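Receptor-type adenylate cyclase GRESAG 4.3 (Trypanosoma brucei, PDB 1FX4) catalyses the magnesium-dependent conversion of ATP to cyclic AMP and diphosphate through its class III adenylyl cyclase catalytic domain, here crystallised as a separate fragment. Local coordinates at residues A[37-40]-A[41-45]; A[57-61]-A[62-66]; A[79-82]-A[83-87]. All coordinates share one frame; numbering follows the deposited sequence.

Contacts 1, 2 and 3 follow one another along the chain without overlap, on helix 34-51, on the hairpin of strands 55-60 and 63-68, and on helix 71-87. All lie within the class III cyclase catalytic domain. The centre of contact 1 is about 12 Å from those of contacts 2 and 3, which are about 18 Å apart and do not touch. Contact 1 therefore bridges the other two: His41 CE1 comes 3.2 Å from Asp62 O of the hairpin, and Ile45 CG1 lies 3.9 Å from Leu81 CD1 of helix 71-87. Helix 34-51 thus lies between the hairpin with the magnesium ligand Asp62 and helix 71-87, touching both.

Contact 1: A[37-40]-A[41-45]; sequences AVAT and HHRLI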
ATOM      1  N   ALA A  37      -8.558  12.049 -11.312  1.00 21.20           N
ATOM      2  CA  ALA A  37      -8.073  11.055 -12.269  1.00 19.87           C
ATOM      3  C   ALA A  37      -7.988   9.684 -11.612  1.00 19.73           C
ATOM      4  O   ALA A  37      -8.421   8.696 -12.189  1.00 18.08           O
ATOM      5  CB  ALA A  37      -6.719  11.466 -12.839  1.00 20.97           C
ATOM      6  N   VAL A  38      -7.479   9.634 -10.382  1.00 19.75           N
ATOM      7  CA  VAL A  38      -7.373   8.369  -9.670  1.00 19.48           C
ATOM      8  C   VAL A  38      -8.748   7.843  -9.279  1.00 19.46           C
ATOM      9  O   VAL A  38      -8.975   6.641  -9.299  1.00 19.41           O
ATOM     10  CB  VAL A  38      -6.466   8.466  -8.428  1.00 19.59           C
ATOM     11  CG1 VAL A  38      -6.514   7.156  -7.646  1.00 20.06           C
ATOM     12  CG2 VAL A  38      -5.039   8.756  -8.864  1.00 20.12           C
ATOM     13  N   ALA A  39      -9.661   8.745  -8.934  1.00 19.77           N
ATOM     14  CA  ALA A  39     -11.012   8.337  -8.570  1.00 20.22           C
ATOM     15  C   ALA A  39     -11.660   7.710  -9.808  1.00 19.81           C
ATOM     16  O   ALA A  39     -12.358   6.712  -9.704  1.00 20.65           O
ATOM     17  CB  ALA A  39     -11.824   9.542  -8.091  1.00 20.87           C
ATOM     18  N   THR A  40     -11.398   8.293 -10.977  1.00 19.88           N
ATOM     19  CA  THR A  40     -11.941   7.778 -12.238  1.00 20.02           C
ATOM     20  C   THR A  40     -11.332   6.395 -12.488  1.00 19.77           C
ATOM     21  O   THR A  40     -12.034   5.441 -12.829  1.00 18.38           O
ATOM     22  CB  THR A  40     -11.618   8.743 -13.401  1.00 19.99           C
ATOM     23  OG1 THR A  40     -12.267   9.999 -13.153  1.00 22.22           O
ATOM     24  CG2 THR A  40     -12.089   8.191 -14.732  1.00 19.69           C
ATOM     25  N   HIS A  41     -10.021   6.298 -12.272  1.00 18.89           N
ATOM     26  CA  HIS A  41      -9.274   5.053 -12.433  1.00 18.81           C
ATOM     27  C   HIS A  41      -9.936   3.957 -11.597  1.00 19.06           C
ATOM     28  O   HIS A  41     -10.217   2.865 -12.117  1.00 18.24           O
ATOM     29  CB  HIS A  41      -7.808   5.314 -12.007  1.00 17.60           C
ATOM     30  CG  HIS A  41      -7.027   4.091 -11.634  1.00 16.30           C
ATOM     31  ND1 HIS A  41      -7.082   3.527 -10.379  1.00 16.49           N
ATOM     32  CD2 HIS A  41      -6.061   3.417 -12.306  1.00 16.34           C
ATOM     33  CE1 HIS A  41      -6.184   2.560 -10.292  1.00 15.05           C
ATOM     34  NE2 HIS A  41      -5.550   2.475 -11.449  1.00 16.39           N
ATOM     35  N   HIS A  42     -10.233   4.255 -10.328  1.00 18.13           N
ATOM     36  CA  HIS A  42     -10.874   3.250  -9.463  1.00 19.29           C
ATOM     37  C   HIS A  42     -12.260   2.848  -9.967  1.00 19.34           C
ATOM     38  O   HIS A  42     -12.636   1.677  -9.919  1.00 18.13           O
ATOM     39  CB  HIS A  42     -10.996   3.742  -8.027  1.00 20.39           C
ATOM     40  CG  HIS A  42      -9.721   3.640  -7.249  1.00 22.72           C
ATOM     41  ND1 HIS A  42      -8.484   3.775  -7.837  1.00 23.44           N
ATOM     42  CD2 HIS A  42      -9.490   3.385  -5.940  1.00 24.88           C
ATOM     43  CE1 HIS A  42      -7.542   3.608  -6.924  1.00 24.69           C
ATOM     44  NE2 HIS A  42      -8.126   3.369  -5.762  1.00 25.35           N
ATOM     45  N   ARG A  43     -13.028   3.828 -10.421  1.00 20.12           N
ATOM     46  CA  ARG A  43     -14.371   3.528 -10.924  1.00 20.46           C
ATOM     47  C   ARG A  43     -14.313   2.649 -12.168  1.00 20.26           C
ATOM     48  O   ARG A  43     -15.088   1.709 -12.300  1.00 20.16           O
ATOM     49  CB  ARG A  43     -15.146   4.810 -11.244  1.00 21.39           C
ATOM     50  CG  ARG A  43     -15.824   5.445 -10.073  1.00 22.80           C
ATOM     51  CD  ARG A  43     -16.890   6.441 -10.545  1.00 23.60           C
ATOM     52  NE  ARG A  43     -16.425   7.257 -11.667  1.00 25.35           N
ATOM     53  CZ  ARG A  43     -15.655   8.339 -11.557  1.00 25.01           C
ATOM     54  NH1 ARG A  43     -15.255   8.767 -10.367  1.00 24.82           N
ATOM     55  NH2 ARG A  43     -15.260   8.973 -12.654  1.00 24.62           N
ATOM     56  N   LEU A  44     -13.404   2.961 -13.092  1.00 19.94           N
ATOM     57  CA  LEU A  44     -13.273   2.177 -14.318  1.00 19.81           C
ATOM     58  C   LEU A  44     -12.883   0.752 -13.992  1.00 20.29           C
ATOM     59  O   LEU A  44     -13.494  -0.203 -14.489  1.00 18.73           O
ATOM     60  CB  LEU A  44     -12.227   2.771 -15.265  1.00 20.75           C
ATOM     61  CG  LEU A  44     -12.470   4.175 -15.816  1.00 22.51           C
ATOM     62  CD1 LEU A  44     -11.279   4.569 -16.683  1.00 23.66           C
ATOM     63  CD2 LEU A  44     -13.764   4.190 -16.642  1.00 22.43           C
ATOM     64  N   ILE A  45     -11.861   0.599 -13.151  1.00 18.55           N
ATOM     65  CA  ILE A  45     -11.422  -0.739 -12.796  1.00 18.62           C
ATOM     66  C   ILE A  45     -12.486  -1.551 -12.062  1.00 18.92           C
ATOM     67  O   ILE A  45     -12.664  -2.723 -12.341  1.00 18.07           O
ATOM     68  CB  ILE A  45     -10.082  -0.714 -12.026  1.00 18.35           C
ATOM     69  CG1 ILE A  45      -8.994  -0.195 -12.973  1.00 17.99           C
ATOM     70  CG2 ILE A  45      -9.759  -2.100 -11.492  1.00 17.69           C
ATOM     71  CD1 ILE A  45      -7.621   0.039 -12.294  1.00 20.23           C
TER
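Thr40 and Arg43 meet at an oblique angle, with the arginine chain turned back along the helix. A bend at its third torsion (chi3 -42°) swings the guanidinium over the backbone of Thr40, whose CA sits 3.4 Å above the guanidinium plane and off toward its rim. From there Arg43 NH2 makes a weak hydrogen bond of 3.2 Å to Thr40 OG1. The hydroxyl has its stronger partner a turn earlier, at Asp36 O. On the same threonine the methyl CG2 faces Leu44, 4.2 Å from its CG.

Val38 and His42 instead run side by side. Val38 CG1 stands trans to its own backbone N (chi1 174°), which brings it 3.8 Å from His42 CE1.

These residues form successive turns of helix 34-51 in the class III cyclase catalytic domain, held by backbone bonds from residue i+4 to i, such as Leu44 N to Thr40 O at 2.8 Å. One flank of the helix turns inward, where Val38 and His41 both touch Ile20 of strand 13-20, the strand that also carries the magnesium ligand Asp19.

The two imidazoles are tied together by a hydrogen bond between His41 ND1 and His42 ND1, 2.9 Å long; either nitrogen could be the donor. His42 ND1 lies in the plane of the His41 ring, at its edge, while Ile45 CD1 lies over one face, 3.3 Å above the plane and toward the rim.

Contact 2: A[57-61]-A[62-66]; sequences VKTVG and DSFMI. With MG (magnesium ion), chain B.
One face of the Phe64 ring carries Thr59 OG1, 3.6 Å above the plane and displaced toward the rim; the two side chains lie alongside each other and point the same way from a non-hydrogen-bonded pair of the hairpin. The Phe64 ring also meets the His42 ring edge-to-face. The second flat group, the Asp62 carboxylate, is held at both ends: OD1 binds the magnesium ion at 2.4 Å, and OD2 has a weak hydrogen bond to Ser23 OG. Asp19 adds a protein ligand to the metal, and three waters bind it as well. One of these waters also donates to Val60 O at 2.8 Å, which couples the turn backbone to the metal shell.

That turn is type II', running from Val60 to Ser63, and the positive phi of Gly61 (68°) suits a glycine at its second position. Val60 and Ser63 close it with a reciprocal pair of backbone hydrogen bonds, and Val60 touches Cys84 of the second subunit.

Farther along, Met65 extends across Val57 and Lys58. With CG trans to the backbone N (chi1 -180°) and the chain extended beyond it, Met65 SD lies 3.8 Å from Val57 CG1. Lys58 CE is at the same distance from SD. Both residues face Met65 in a classic beta bulge: Met65 O accepts from Val57 N at 2.9 Å and, weakly, from Lys58 N at 3.5 Å. Lys58 NZ forms a salt bridge with Asp155.

Backbone bonds of Phe64 with Thr18 and of Ile66 with Ile16 continue the sheet onto strand 13-20, and Ser63 OG adds a side-chain bond to Thr18 O. Helix 34-51 covers the Thr59 and Phe64 side, while Val57 and Met65 pack on strand 154-157.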
ATOM      1  N   VAL A  57      -9.518  -8.012  -4.335  1.00 21.67           N
ATOM      2  CA  VAL A  57      -8.922  -8.494  -3.100  1.00 21.93           C
ATOM      3  C   VAL A  57      -8.615  -7.314  -2.199  1.00 23.08           C
ATOM      4  O   VAL A  57      -9.052  -7.268  -1.050  1.00 23.37           O
ATOM      5  CB  VAL A  57      -7.618  -9.278  -3.374  1.00 21.76           C
ATOM      6  CG1 VAL A  57      -7.060  -9.860  -2.079  1.00 22.08           C
ATOM      7  CG2 VAL A  57      -7.873 -10.384  -4.397  1.00 20.45           C
ATOM      8  N   LYS A  58      -7.908  -6.337  -2.750  1.00 23.39           N
ATOM      9  CA  LYS A  58      -7.538  -5.155  -1.997  1.00 24.56           C
ATOM     10  C   LYS A  58      -7.019  -4.063  -2.910  1.00 25.26           C
ATOM     11  O   LYS A  58      -6.665  -4.291  -4.066  1.00 24.81           O
ATOM     12  CB  LYS A  58      -6.443  -5.496  -0.986  1.00 26.40           C
ATOM     13  CG  LYS A  58      -5.107  -5.800  -1.637  1.00 28.40           C
ATOM     14  CD  LYS A  58      -4.101  -6.346  -0.639  1.00 31.69           C
ATOM     15  CE  LYS A  58      -4.491  -7.729  -0.180  1.00 32.99           C
ATOM     16  NZ  LYS A  58      -3.512  -8.247   0.808  1.00 35.85           N
ATOM     17  N   THR A  59      -6.906  -2.886  -2.326  1.00 25.50           N
ATOM     18  CA  THR A  59      -6.411  -1.701  -2.987  1.00 27.52           C
ATOM     19  C   THR A  59      -5.263  -1.192  -2.090  1.00 27.58           C
ATOM     20  O   THR A  59      -5.392  -1.180  -0.870  1.00 27.28           O
ATOM     21  CB  THR A  59      -7.554  -0.657  -3.054  1.00 29.17           C
ATOM     22  OG1 THR A  59      -8.293  -0.824  -4.277  1.00 31.91           O
ATOM     23  CG2 THR A  59      -7.033   0.730  -2.950  1.00 32.27           C
ATOM     24  N   VAL A  60      -4.116  -0.884  -2.686  1.00 26.56           N
ATOM     25  CA  VAL A  60      -2.980  -0.356  -1.913  1.00 26.78           C
ATOM     26  C   VAL A  60      -2.535   0.856  -2.711  1.00 25.71           C
ATOM     27  O   VAL A  60      -1.895   0.718  -3.752  1.00 24.56           O
ATOM     28  CB  VAL A  60      -1.819  -1.361  -1.813  1.00 26.81           C
ATOM     29  CG1 VAL A  60      -0.694  -0.784  -0.944  1.00 29.26           C
ATOM     30  CG2 VAL A  60      -2.301  -2.681  -1.204  1.00 28.32           C
ATOM     31  N   GLY A  61      -2.912   2.039  -2.236  1.00 25.75           N
ATOM     32  CA  GLY A  61      -2.587   3.259  -2.958  1.00 26.77           C
ATOM     33  C   GLY A  61      -3.432   3.169  -4.212  1.00 27.51           C
ATOM     34  O   GLY A  61      -4.623   2.854  -4.125  1.00 28.22           O
ATOM     35  N   ASP A  62      -2.831   3.357  -5.380  1.00 27.34           N
ATOM     36  CA  ASP A  62      -3.608   3.241  -6.605  1.00 27.61           C
ATOM     37  C   ASP A  62      -3.416   1.883  -7.251  1.00 25.82           C
ATOM     38  O   ASP A  62      -3.683   1.699  -8.439  1.00 26.94           O
ATOM     39  CB  ASP A  62      -3.281   4.367  -7.576  1.00 30.22           C
ATOM     40  CG  ASP A  62      -1.833   4.771  -7.534  1.00 32.74           C
ATOM     41  OD1 ASP A  62      -0.960   3.886  -7.430  1.00 36.21           O
ATOM     42  OD2 ASP A  62      -1.570   5.986  -7.604  1.00 35.88           O
ATOM     43  N   SER A  63      -2.927   0.935  -6.461  1.00 23.66           N
ATOM     44  CA  SER A  63      -2.695  -0.416  -6.938  1.00 23.15           C
ATOM     45  C   SER A  63      -3.885  -1.322  -6.634  1.00 22.12           C
ATOM     46  O   SER A  63      -4.474  -1.239  -5.552  1.00 23.88           O
ATOM     47  CB  SER A  63      -1.447  -0.995  -6.279  1.00 23.93           C
ATOM     48  OG  SER A  63      -1.303  -2.362  -6.602  1.00 26.19           O
ATOM     49  N   PHE A  64      -4.250  -2.169  -7.591  1.00 19.96           N
ATOM     50  CA  PHE A  64      -5.349  -3.112  -7.386  1.00 18.12           C
ATOM     51  C   PHE A  64      -4.804  -4.529  -7.390  1.00 17.93           C
ATOM     52  O   PHE A  64      -3.845  -4.843  -8.101  1.00 17.20           O
ATOM     53  CB  PHE A  64      -6.395  -3.031  -8.517  1.00 18.53           C
ATOM     54  CG  PHE A  64      -7.505  -2.066  -8.254  1.00 18.90           C
ATOM     55  CD1 PHE A  64      -7.366  -0.726  -8.593  1.00 18.47           C
ATOM     56  CD2 PHE A  64      -8.700  -2.501  -7.687  1.00 19.31           C
ATOM     57  CE1 PHE A  64      -8.409   0.181  -8.372  1.00 19.86           C
ATOM     58  CE2 PHE A  64      -9.753  -1.601  -7.463  1.00 19.84           C
ATOM     59  CZ  PHE A  64      -9.605  -0.263  -7.805  1.00 19.56           C
ATOM     60  N   MET A  65      -5.400  -5.371  -6.557  1.00 17.10           N
ATOM     61  CA  MET A  65      -5.070  -6.782  -6.545  1.00 17.87           C
ATOM     62  C   MET A  65      -6.427  -7.415  -6.840  1.00 18.08           C
ATOM     63  O   MET A  65      -7.401  -7.202  -6.100  1.00 18.59           O
ATOM     64  CB  MET A  65      -4.580  -7.244  -5.186  1.00 18.79           C
ATOM     65  CG  MET A  65      -4.230  -8.724  -5.186  1.00 20.60           C
ATOM     66  SD  MET A  65      -3.665  -9.276  -3.579  1.00 23.13           S
ATOM     67  CE  MET A  65      -3.595 -11.064  -3.859  1.00 19.78           C
ATOM     68  N   ILE A  66      -6.493  -8.146  -7.942  1.00 18.27           N
ATOM     69  CA  ILE A  66      -7.740  -8.763  -8.378  1.00 18.87           C
ATOM     70  C   ILE A  66      -7.545 -10.262  -8.546  1.00 19.75           C
ATOM     71  O   ILE A  66      -6.491 -10.708  -9.008  1.00 19.50           O
ATOM     72  CB  ILE A  66      -8.179  -8.124  -9.730  1.00 18.82           C
ATOM     73  CG1 ILE A  66      -8.354  -6.608  -9.560  1.00 17.94           C
ATOM     74  CG2 ILE A  66      -9.483  -8.736 -10.220  1.00 19.59           C
ATOM     75  CD1 ILE A  66      -8.419  -5.839 -10.871  1.00 18.46           C
TER
HETATM   76 MG    MG B2001       1.080   2.866  -6.756  1.00 22.90          MG
HETATM   77  O   HOH W   1       0.615   1.292  -4.875  1.00 36.44           O
HETATM   78  O   HOH W   2       2.224   3.616  -8.794  1.00 43.97           O
HETATM   79  O   HOH W   3       3.385   2.140  -6.359  1.00 37.41           O

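Contact 3: A[79-82]-A[83-87]; sequences QELQ and LCFLR. Unlike the reference sequence in segment 83-87: Cys84 (reference Arg).
Four backbone hydrogen bonds, from the N-H groups of Leu83, Cys84, Phe85 and Leu86 to the carbonyls of Gln79, Glu80, Leu81 and Gln82, carry the regular alpha-helical winding through the later turns of helix 71-87. Leu81 crosses Phe85 obliquely in an off-centre CH-pi contact: its CD2 stands 4.2 Å from the centroid of the Phe85 ring, 30° off the normal. The same ring meets that of His41 nearly perpendicularly, and Leu81 also touches Leu48 of helix 34-51.

The first torsion of Glu80 (chi1 -155°) sets CG trans to the backbone N, 3.7 Å from SG of Cys84 (arginine in the reference sequence); the bend at chi2 (55°) turns the carboxylate toward Leu83 and Cys84. Glu80 OE1 stays 4.3 Å from Arg87 NH1, and a water spans the gap, donating to OE1 at 3.3 Å and accepting from NH1 at 2.8 Å. Leu83 CD2 lies over one face of the Arg87 guanidinium, 3.6 Å above its plane and toward the rim.

The buried side combines Leu81 and Phe85 with polar Gln82, its amide bonded to Val134 O and Arg222. Glu80 and exposed Arg87 pair through water, without a direct salt bridge, which probably makes a looser tie.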
ATOM      1  N   GLN A  79      -7.257  -6.511 -20.832  1.00 21.97           N
ATOM      2  CA  GLN A  79      -7.308  -5.937 -22.163  1.00 23.20           C
ATOM      3  C   GLN A  79      -8.294  -4.786 -22.203  1.00 22.94           C
ATOM      4  O   GLN A  79      -7.998  -3.723 -22.742  1.00 22.34           O
ATOM      5  CB  GLN A  79      -7.689  -7.005 -23.189  1.00 24.84           C
ATOM      6  CG  GLN A  79      -7.902  -6.445 -24.580  1.00 28.63           C
ATOM      7  CD  GLN A  79      -7.796  -7.522 -25.627  1.00 30.84           C
ATOM      8  OE1 GLN A  79      -8.768  -7.822 -26.324  1.00 34.23           O
ATOM      9  NE2 GLN A  79      -6.619  -8.130 -25.732  1.00 30.40           N
ATOM     10  N   GLU A  80      -9.463  -4.985 -21.603  1.00 23.28           N
ATOM     11  CA  GLU A  80     -10.472  -3.941 -21.595  1.00 24.27           C
ATOM     12  C   GLU A  80     -10.012  -2.769 -20.736  1.00 22.04           C
ATOM     13  O   GLU A  80     -10.350  -1.621 -21.011  1.00 20.51           O
ATOM     14  CB  GLU A  80     -11.815  -4.477 -21.103  1.00 27.58           C
ATOM     15  CG  GLU A  80     -12.991  -3.672 -21.623  1.00 34.35           C
ATOM     16  CD  GLU A  80     -12.999  -3.563 -23.153  1.00 37.05           C
ATOM     17  OE1 GLU A  80     -13.389  -2.486 -23.660  1.00 39.18           O
ATOM     18  OE2 GLU A  80     -12.610  -4.545 -23.841  1.00 38.98           O
ATOM     19  N   LEU A  81      -9.217  -3.060 -19.713  1.00 20.77           N
ATOM     20  CA  LEU A  81      -8.702  -1.991 -18.869  1.00 19.44           C
ATOM     21  C   LEU A  81      -7.893  -1.030 -19.747  1.00 18.31           C
ATOM     22  O   LEU A  81      -8.164   0.159 -19.762  1.00 17.53           O
ATOM     23  CB  LEU A  81      -7.845  -2.566 -17.735  1.00 19.83           C
ATOM     24  CG  LEU A  81      -7.348  -1.587 -16.658  1.00 19.45           C
ATOM     25  CD1 LEU A  81      -6.898  -2.388 -15.446  1.00 18.76           C
ATOM     26  CD2 LEU A  81      -6.209  -0.717 -17.158  1.00 21.14           C
ATOM     27  N   GLN A  82      -6.911  -1.542 -20.488  1.00 18.31           N
ATOM     28  CA  GLN A  82      -6.088  -0.679 -21.333  1.00 18.37           C
ATOM     29  C   GLN A  82      -6.916   0.116 -22.355  1.00 19.66           C
ATOM     30  O   GLN A  82      -6.698   1.334 -22.539  1.00 18.05           O
ATOM     31  CB  GLN A  82      -5.015  -1.491 -22.042  1.00 18.86           C
ATOM     32  CG  GLN A  82      -4.055  -2.194 -21.079  1.00 17.76           C
ATOM     33  CD  GLN A  82      -3.255  -1.204 -20.260  1.00 18.34           C
ATOM     34  OE1 GLN A  82      -3.162  -0.029 -20.615  1.00 17.36           O
ATOM     35  NE2 GLN A  82      -2.666  -1.675 -19.159  1.00 17.14           N
ATOM     36  N   LEU A  83      -7.885  -0.561 -22.975  1.00 18.79           N
ATOM     37  CA  LEU A  83      -8.737   0.090 -23.959  1.00 20.25           C
ATOM     38  C   LEU A  83      -9.646   1.162 -23.355  1.00 20.23           C
ATOM     39  O   LEU A  83      -9.801   2.238 -23.926  1.00 20.38           O
ATOM     40  CB  LEU A  83      -9.559  -0.957 -24.714  1.00 20.54           C
ATOM     41  CG  LEU A  83      -8.713  -1.842 -25.636  1.00 21.62           C
ATOM     42  CD1 LEU A  83      -9.484  -3.073 -26.060  1.00 23.28           C
ATOM     43  CD2 LEU A  83      -8.245  -1.025 -26.857  1.00 23.10           C
ATOM     44  N   CYS A  84     -10.236   0.869 -22.197  1.00 22.07           N
ATOM     45  CA  CYS A  84     -11.124   1.809 -21.524  1.00 23.80           C
ATOM     46  C   CYS A  84     -10.363   3.066 -21.127  1.00 22.87           C
ATOM     47  O   CYS A  84     -10.804   4.177 -21.385  1.00 22.30           O
ATOM     48  CB  CYS A  84     -11.754   1.168 -20.279  1.00 26.85           C
ATOM     49  SG  CYS A  84     -13.074  -0.067 -20.676  1.00 38.36           S
ATOM     50  N   PHE A  85      -9.196   2.884 -20.525  1.00 21.64           N
ATOM     51  CA  PHE A  85      -8.376   4.026 -20.109  1.00 21.33           C
ATOM     52  C   PHE A  85      -7.929   4.856 -21.313  1.00 20.92           C
ATOM     53  O   PHE A  85      -7.858   6.084 -21.242  1.00 21.68           O
ATOM     54  CB  PHE A  85      -7.160   3.532 -19.321  1.00 20.81           C
ATOM     55  CG  PHE A  85      -7.436   3.315 -17.862  1.00 21.09           C
ATOM     56  CD1 PHE A  85      -8.320   2.331 -17.435  1.00 21.76           C
ATOM     57  CD2 PHE A  85      -6.800   4.097 -16.905  1.00 21.08           C
ATOM     58  CE1 PHE A  85      -8.580   2.139 -16.075  1.00 21.52           C
ATOM     59  CE2 PHE A  85      -7.059   3.909 -15.539  1.00 21.19           C
ATOM     60  CZ  PHE A  85      -7.942   2.926 -15.129  1.00 20.64           C
ATOM     61  N   LEU A  86      -7.652   4.192 -22.431  1.00 21.27           N
ATOM     62  CA  LEU A  86      -7.228   4.892 -23.644  1.00 21.78           C
ATOM     63  C   LEU A  86      -8.371   5.714 -24.243  1.00 22.94           C
ATOM     64  O   LEU A  86      -8.174   6.847 -24.676  1.00 21.47           O
ATOM     65  CB  LEU A  86      -6.738   3.895 -24.709  1.00 21.48           C
ATOM     66  CG  LEU A  86      -6.546   4.438 -26.136  1.00 21.50           C
ATOM     67  CD1 LEU A  86      -5.480   5.542 -26.157  1.00 21.36           C
ATOM     68  CD2 LEU A  86      -6.170   3.315 -27.067  1.00 20.49           C
ATOM     69  N   ARG A  87      -9.568   5.137 -24.238  1.00 24.42           N
ATOM     70  CA  ARG A  87     -10.730   5.796 -24.828  1.00 26.45           C
ATOM     71  C   ARG A  87     -11.395   6.873 -23.985  1.00 26.68           C
ATOM     72  O   ARG A  87     -12.030   7.774 -24.531  1.00 26.29           O
ATOM     73  CB  ARG A  87     -11.746   4.743 -25.291  1.00 29.11           C
ATOM     74  CG  ARG A  87     -11.195   3.869 -26.415  1.00 33.47           C
ATOM     75  CD  ARG A  87     -12.102   2.683 -26.760  1.00 37.85           C
ATOM     76  NE  ARG A  87     -11.498   1.847 -27.803  1.00 41.58           N
ATOM     77  CZ  ARG A  87     -11.729   0.542 -27.970  1.00 42.88           C
ATOM     78  NH1 ARG A  87     -12.564  -0.108 -27.162  1.00 43.32           N
ATOM     79  NH2 ARG A  87     -11.100  -0.122 -28.937  1.00 43.67           N
TER
HETATM   80  O   HOH W   4     -13.079   0.678 -24.512  1.00 51.05           O